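Local coordinates for protein pectate lyase/Amb allergen (Acidovorax citrulli, PDB 4HWV) that probably cleaves pectate as a secreted, calcium-binding polysaccharide lyase of family 1, built on a right-handed parallel beta-helix, at residues 312-320 / 410-419. Residues are numbered along the deposited sequence; the frame is centred on the assembly and turned at random.
Sequences PGADSGNPR and DCAALFSASE
Arg320 and Glu419 form a side-on salt bridge, with Arg320 NE giving a nearly straight bond to Glu419 OE1 (2.7 Å). Arg320 NH2 reaches Glu419 OE2 at 2.9 Å. Both oxygens use their syn lone pairs, and guanidinium and carboxylate lie close to coplanar. The carboxylate has further partners that help to hold its orientation: Ser416 OG donates to the anti lone pair of OE2, and a water links OE1 to Pro319 O. Ser416 is also the N-cap of the short helix 417-420, although its bond from Glu419 N is weak.

Phe415 is the apolar centre. Pro319 CD sits over one face of the Phe415 ring, 3.4 Å from its centroid, in a CH-pi contact, while the guanidinium of Arg320 stands perpendicular at the ring edge and receives CD1 over its own face. These residues join a loop between strands 302-306 and 324-327 of the parallel beta-helix to the helical segment before strand 423-427, away from the calcium site. Asn318, with CG anti to the backbone N (chi1 -174°), places OD1 3.5 Å from Phe415 CE1; the same oxygen closes an Asx turn with Arg320 N.

Pro312 packs its CB against Cys411 CB at 3.7 Å, beside the Cys411-Cys420 disulfide, and Tyr343 touches both prolines.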
ATOM      1  N   PRO A 312     -36.495 -12.981   2.130  1.00 10.54           N
ATOM      2  CA  PRO A 312     -37.116 -12.516   0.884  1.00 10.89           C
ATOM      3  C   PRO A 312     -38.028 -11.327   1.125  1.00 11.00           C
ATOM      4  O   PRO A 312     -38.650 -11.206   2.178  1.00 12.01           O
ATOM      5  CB  PRO A 312     -37.942 -13.724   0.417  1.00 11.49           C
ATOM      6  CG  PRO A 312     -38.239 -14.506   1.690  1.00 11.16           C
ATOM      7  CD  PRO A 312     -37.049 -14.266   2.597  1.00 10.77           C
ATOM      8  N   GLY A 313     -38.106 -10.450   0.141  1.00  9.92           N
ATOM      9  CA  GLY A 313     -38.969  -9.293   0.254  1.00 10.22           C
ATOM     10  C   GLY A 313     -38.748  -8.350  -0.900  1.00 10.30           C
ATOM     11  O   GLY A 313     -37.669  -8.318  -1.503  1.00 10.89           O
ATOM     12  N   ALA A 314     -39.769  -7.573  -1.215  1.00 10.82           N
ATOM     13  CA  ALA A 314     -39.713  -6.688  -2.369  1.00 10.85           C
ATOM     14  C   ALA A 314     -38.601  -5.646  -2.280  1.00 10.72           C
ATOM     15  O   ALA A 314     -38.078  -5.212  -3.286  1.00 11.24           O
ATOM     16  CB  ALA A 314     -41.051  -5.987  -2.575  1.00 11.93           C
ATOM     17  N   ASP A 315     -38.254  -5.257  -1.065  1.00  9.91           N
ATOM     18  CA  ASP A 315     -37.225  -4.243  -0.836  0.50 10.66           C
ATOM     19  C   ASP A 315     -35.805  -4.780  -0.999  1.00 11.21           C
ATOM     20  O   ASP A 315     -35.050  -4.300  -1.834  1.00 12.39           O
ATOM     21  CB  ASP A 315     -37.357  -3.638   0.569  0.50 20.00           C
ATOM     22  CG  ASP A 315     -38.661  -2.899   0.778  0.50 20.00           C
ATOM     23  OD1 ASP A 315     -39.733  -3.535   0.731  0.50 20.00           O
ATOM     24  OD2 ASP A 315     -38.625  -1.674   1.016  0.50 20.00           O
ATOM     25  N   SER A 316     -35.436  -5.780  -0.208  1.00 10.31           N
ATOM     26  CA  SER A 316     -34.036  -6.180  -0.117  1.00 10.72           C
ATOM     27  C   SER A 316     -33.721  -7.651  -0.428  1.00 10.01           C
ATOM     28  O   SER A 316     -32.560  -8.051  -0.424  1.00  9.38           O
ATOM     29  CB  SER A 316     -33.462  -5.803   1.256  1.00 12.10           C
ATOM     30  OG  SER A 316     -34.202  -6.410   2.294  1.00 13.61           O
ATOM     31  N   GLY A 317     -34.733  -8.453  -0.714  1.00  9.21           N
ATOM     32  CA  GLY A 317     -34.504  -9.849  -1.079  1.00  8.89           C
ATOM     33  C   GLY A 317     -35.433 -10.211  -2.215  1.00  8.22           C
ATOM     34  O   GLY A 317     -36.319 -11.066  -2.079  1.00  8.46           O
ATOM     35  N   ASN A 318     -35.205  -9.568  -3.360  1.00  8.04           N
ATOM     36  CA  ASN A 318     -36.168  -9.568  -4.446  1.00  7.74           C
ATOM     37  C   ASN A 318     -35.577 -10.267  -5.661  1.00  8.27           C
ATOM     38  O   ASN A 318     -34.632  -9.759  -6.262  1.00  8.23           O
ATOM     39  CB  ASN A 318     -36.543  -8.115  -4.773  1.00  8.39           C
ATOM     40  CG  ASN A 318     -37.654  -7.994  -5.793  1.00  8.97           C
ATOM     41  OD1 ASN A 318     -37.858  -8.874  -6.637  1.00  9.73           O
ATOM     42  ND2 ASN A 318     -38.398  -6.887  -5.717  1.00 10.06           N
ATOM     43  N   PRO A 319     -36.119 -11.447  -6.010  1.00  8.45           N
ATOM     44  CA  PRO A 319     -35.572 -12.222  -7.131  1.00  9.21           C
ATOM     45  C   PRO A 319     -35.887 -11.642  -8.503  1.00  9.08           C
ATOM     46  O   PRO A 319     -35.543 -12.264  -9.505  1.00 10.08           O
ATOM     47  CB  PRO A 319     -36.237 -13.589  -6.969  1.00  9.34           C
ATOM     48  CG  PRO A 319     -37.545 -13.286  -6.324  1.00  9.31           C
ATOM     49  CD  PRO A 319     -37.275 -12.124  -5.383  1.00  9.04           C
ATOM     50  N   ARG A 320     -36.528 -10.477  -8.542  1.00  8.35           N
ATOM     51  CA  ARG A 320     -36.738  -9.742  -9.799  1.00  9.16           C
ATOM     52  C   ARG A 320     -35.688  -8.650 -10.009  1.00  8.85           C
ATOM     53  O   ARG A 320     -35.655  -7.990 -11.046  1.00  9.68           O
ATOM     54  CB  ARG A 320     -38.163  -9.185  -9.833  1.00 10.01           C
ATOM     55  CG  ARG A 320     -39.173 -10.314  -9.691  1.00 11.04           C
ATOM     56  CD  ARG A 320     -40.606  -9.876  -9.473  1.00 12.55           C
ATOM     57  NE  ARG A 320     -41.442 -11.068  -9.382  1.00 14.14           N
ATOM     58  CZ  ARG A 320     -42.671 -11.098  -8.874  1.00 16.12           C
ATOM     59  NH1 ARG A 320     -43.214  -9.987  -8.394  1.00 17.35           N
ATOM     60  NH2 ARG A 320     -43.344 -12.250  -8.830  1.00 17.05           N
ATOM     61  N   ASP A 410     -40.695 -19.094   2.362  1.00 19.02           N
ATOM     62  CA  ASP A 410     -41.142 -17.718   2.616  1.00 19.25           C
ATOM     63  C   ASP A 410     -41.208 -16.920   1.297  1.00 17.55           C
ATOM     64  O   ASP A 410     -42.157 -16.175   1.019  1.00 17.53           O
ATOM     65  CB  ASP A 410     -40.195 -17.019   3.604  1.00 21.03           C
ATOM     66  CG  ASP A 410     -40.238 -17.619   5.014  1.00 23.11           C
ATOM     67  OD1 ASP A 410     -41.161 -18.406   5.320  1.00 23.86           O
ATOM     68  OD2 ASP A 410     -39.333 -17.287   5.824  1.00 24.03           O
ATOM     69  N   CYS A 411     -40.204 -17.133   0.472  1.00 15.69           N
ATOM     70  CA  CYS A 411     -40.048 -16.436  -0.786  1.00 13.56           C
ATOM     71  C   CYS A 411     -41.195 -16.730  -1.744  1.00 13.62           C
ATOM     72  O   CYS A 411     -41.690 -15.833  -2.431  1.00 12.93           O
ATOM     73  CB  CYS A 411     -38.726 -16.890  -1.395  1.00 12.06           C
ATOM     74  SG  CYS A 411     -38.278 -16.086  -2.910  1.00 11.64           S
ATOM     75  N   ALA A 412     -41.607 -17.991  -1.810  1.00 15.18           N
ATOM     76  CA  ALA A 412     -42.590 -18.388  -2.803  1.00 17.17           C
ATOM     77  C   ALA A 412     -43.928 -17.685  -2.591  1.00 18.87           C
ATOM     78  O   ALA A 412     -44.637 -17.401  -3.557  1.00 19.55           O
ATOM     79  CB  ALA A 412     -42.770 -19.903  -2.807  1.00 17.69           C
ATOM     80  N   ALA A 413     -44.259 -17.407  -1.331  1.00 19.30           N
ATOM     81  CA  ALA A 413     -45.488 -16.693  -0.991  1.00 20.76           C
ATOM     82  C   ALA A 413     -45.457 -15.234  -1.439  1.00 20.68           C
ATOM     83  O   ALA A 413     -46.501 -14.620  -1.650  1.00 21.66           O
ATOM     84  CB  ALA A 413     -45.739 -16.780   0.503  1.00 21.69           C
ATOM     85  N   LEU A 414     -44.260 -14.671  -1.567  1.00 19.03           N
ATOM     86  CA  LEU A 414     -44.123 -13.280  -1.990  1.00 18.82           C
ATOM     87  C   LEU A 414     -43.900 -13.171  -3.492  1.00 18.07           C
ATOM     88  O   LEU A 414     -44.295 -12.183  -4.114  1.00 19.52           O
ATOM     89  CB  LEU A 414     -42.974 -12.593  -1.246  1.00 19.04           C
ATOM     90  CG  LEU A 414     -43.169 -12.466   0.268  1.00 19.81           C
ATOM     91  CD1 LEU A 414     -41.900 -11.988   0.951  1.00 19.64           C
ATOM     92  CD2 LEU A 414     -44.325 -11.525   0.582  1.00 20.45           C
ATOM     93  N   PHE A 415     -43.269 -14.190  -4.067  1.00 16.26           N
ATOM     94  CA  PHE A 415     -42.914 -14.183  -5.483  1.00 15.13           C
ATOM     95  C   PHE A 415     -43.485 -15.426  -6.165  1.00 15.93           C
ATOM     96  O   PHE A 415     -44.692 -15.486  -6.425  1.00 17.49           O
ATOM     97  CB  PHE A 415     -41.386 -14.024  -5.641  1.00 13.78           C
ATOM     98  CG  PHE A 415     -40.871 -12.765  -5.011  1.00 12.92           C
ATOM     99  CD1 PHE A 415     -41.029 -11.538  -5.651  1.00 13.43           C
ATOM    100  CD2 PHE A 415     -40.311 -12.788  -3.741  1.00 12.19           C
ATOM    101  CE1 PHE A 415     -40.594 -10.368  -5.052  1.00 13.49           C
ATOM    102  CE2 PHE A 415     -39.870 -11.618  -3.133  1.00 12.35           C
ATOM    103  CZ  PHE A 415     -40.008 -10.407  -3.793  1.00 13.23           C
ATOM    104  N   SER A 416     -42.648 -16.423  -6.434  1.00 15.28           N
ATOM    105  CA  SER A 416     -43.135 -17.705  -6.952  1.00 15.76           C
ATOM    106  C   SER A 416     -42.089 -18.777  -6.722  1.00 15.23           C
ATOM    107  O   SER A 416     -40.932 -18.462  -6.490  1.00 14.61           O
ATOM    108  CB  SER A 416     -43.471 -17.621  -8.445  1.00 16.60           C
ATOM    109  OG  SER A 416     -42.319 -17.306  -9.206  1.00 17.09           O
ATOM    110  N   ALA A 417     -42.491 -20.040  -6.790  1.00 15.58           N
ATOM    111  CA  ALA A 417     -41.545 -21.132  -6.576  1.00 15.24           C
ATOM    112  C   ALA A 417     -40.350 -21.073  -7.527  1.00 15.47           C
ATOM    113  O   ALA A 417     -39.208 -21.207  -7.090  1.00 15.02           O
ATOM    114  CB  ALA A 417     -42.242 -22.481  -6.691  1.00 16.13           C
ATOM    115  N   SER A 418     -40.595 -20.853  -8.819  1.00 15.69           N
ATOM    116  CA  SER A 418     -39.490 -20.807  -9.779  1.00 16.30           C
ATOM    117  C   SER A 418     -38.554 -19.632  -9.497  1.00 15.03           C
ATOM    118  O   SER A 418     -37.338 -19.764  -9.575  1.00 15.93           O
ATOM    119  CB  SER A 418     -39.996 -20.764 -11.225  1.00 17.38           C
ATOM    120  OG  SER A 418     -40.783 -19.611 -11.479  1.00 18.77           O
ATOM    121  N   GLU A 419     -39.121 -18.481  -9.154  1.00 13.41           N
ATOM    122  CA  GLU A 419     -38.303 -17.305  -8.870  1.00 12.29           C
ATOM    123  C   GLU A 419     -37.523 -17.452  -7.568  1.00 11.01           C
ATOM    124  O   GLU A 419     -36.555 -16.739  -7.342  1.00 11.09           O
ATOM    125  CB  GLU A 419     -39.164 -16.053  -8.809  1.00 12.37           C
ATOM    126  CG  GLU A 419     -39.821 -15.692 -10.121  1.00 13.04           C
ATOM    127  CD  GLU A 419     -40.715 -14.477  -9.982  1.00 13.55           C
ATOM    128  OE1 GLU A 419     -40.232 -13.346 -10.235  1.00 14.10           O
ATOM    129  OE2 GLU A 419     -41.898 -14.647  -9.613  1.00 13.34           O
TER
HETATM  130  O   HOH W   1     -37.723 -13.160 -11.203  1.00 15.69           O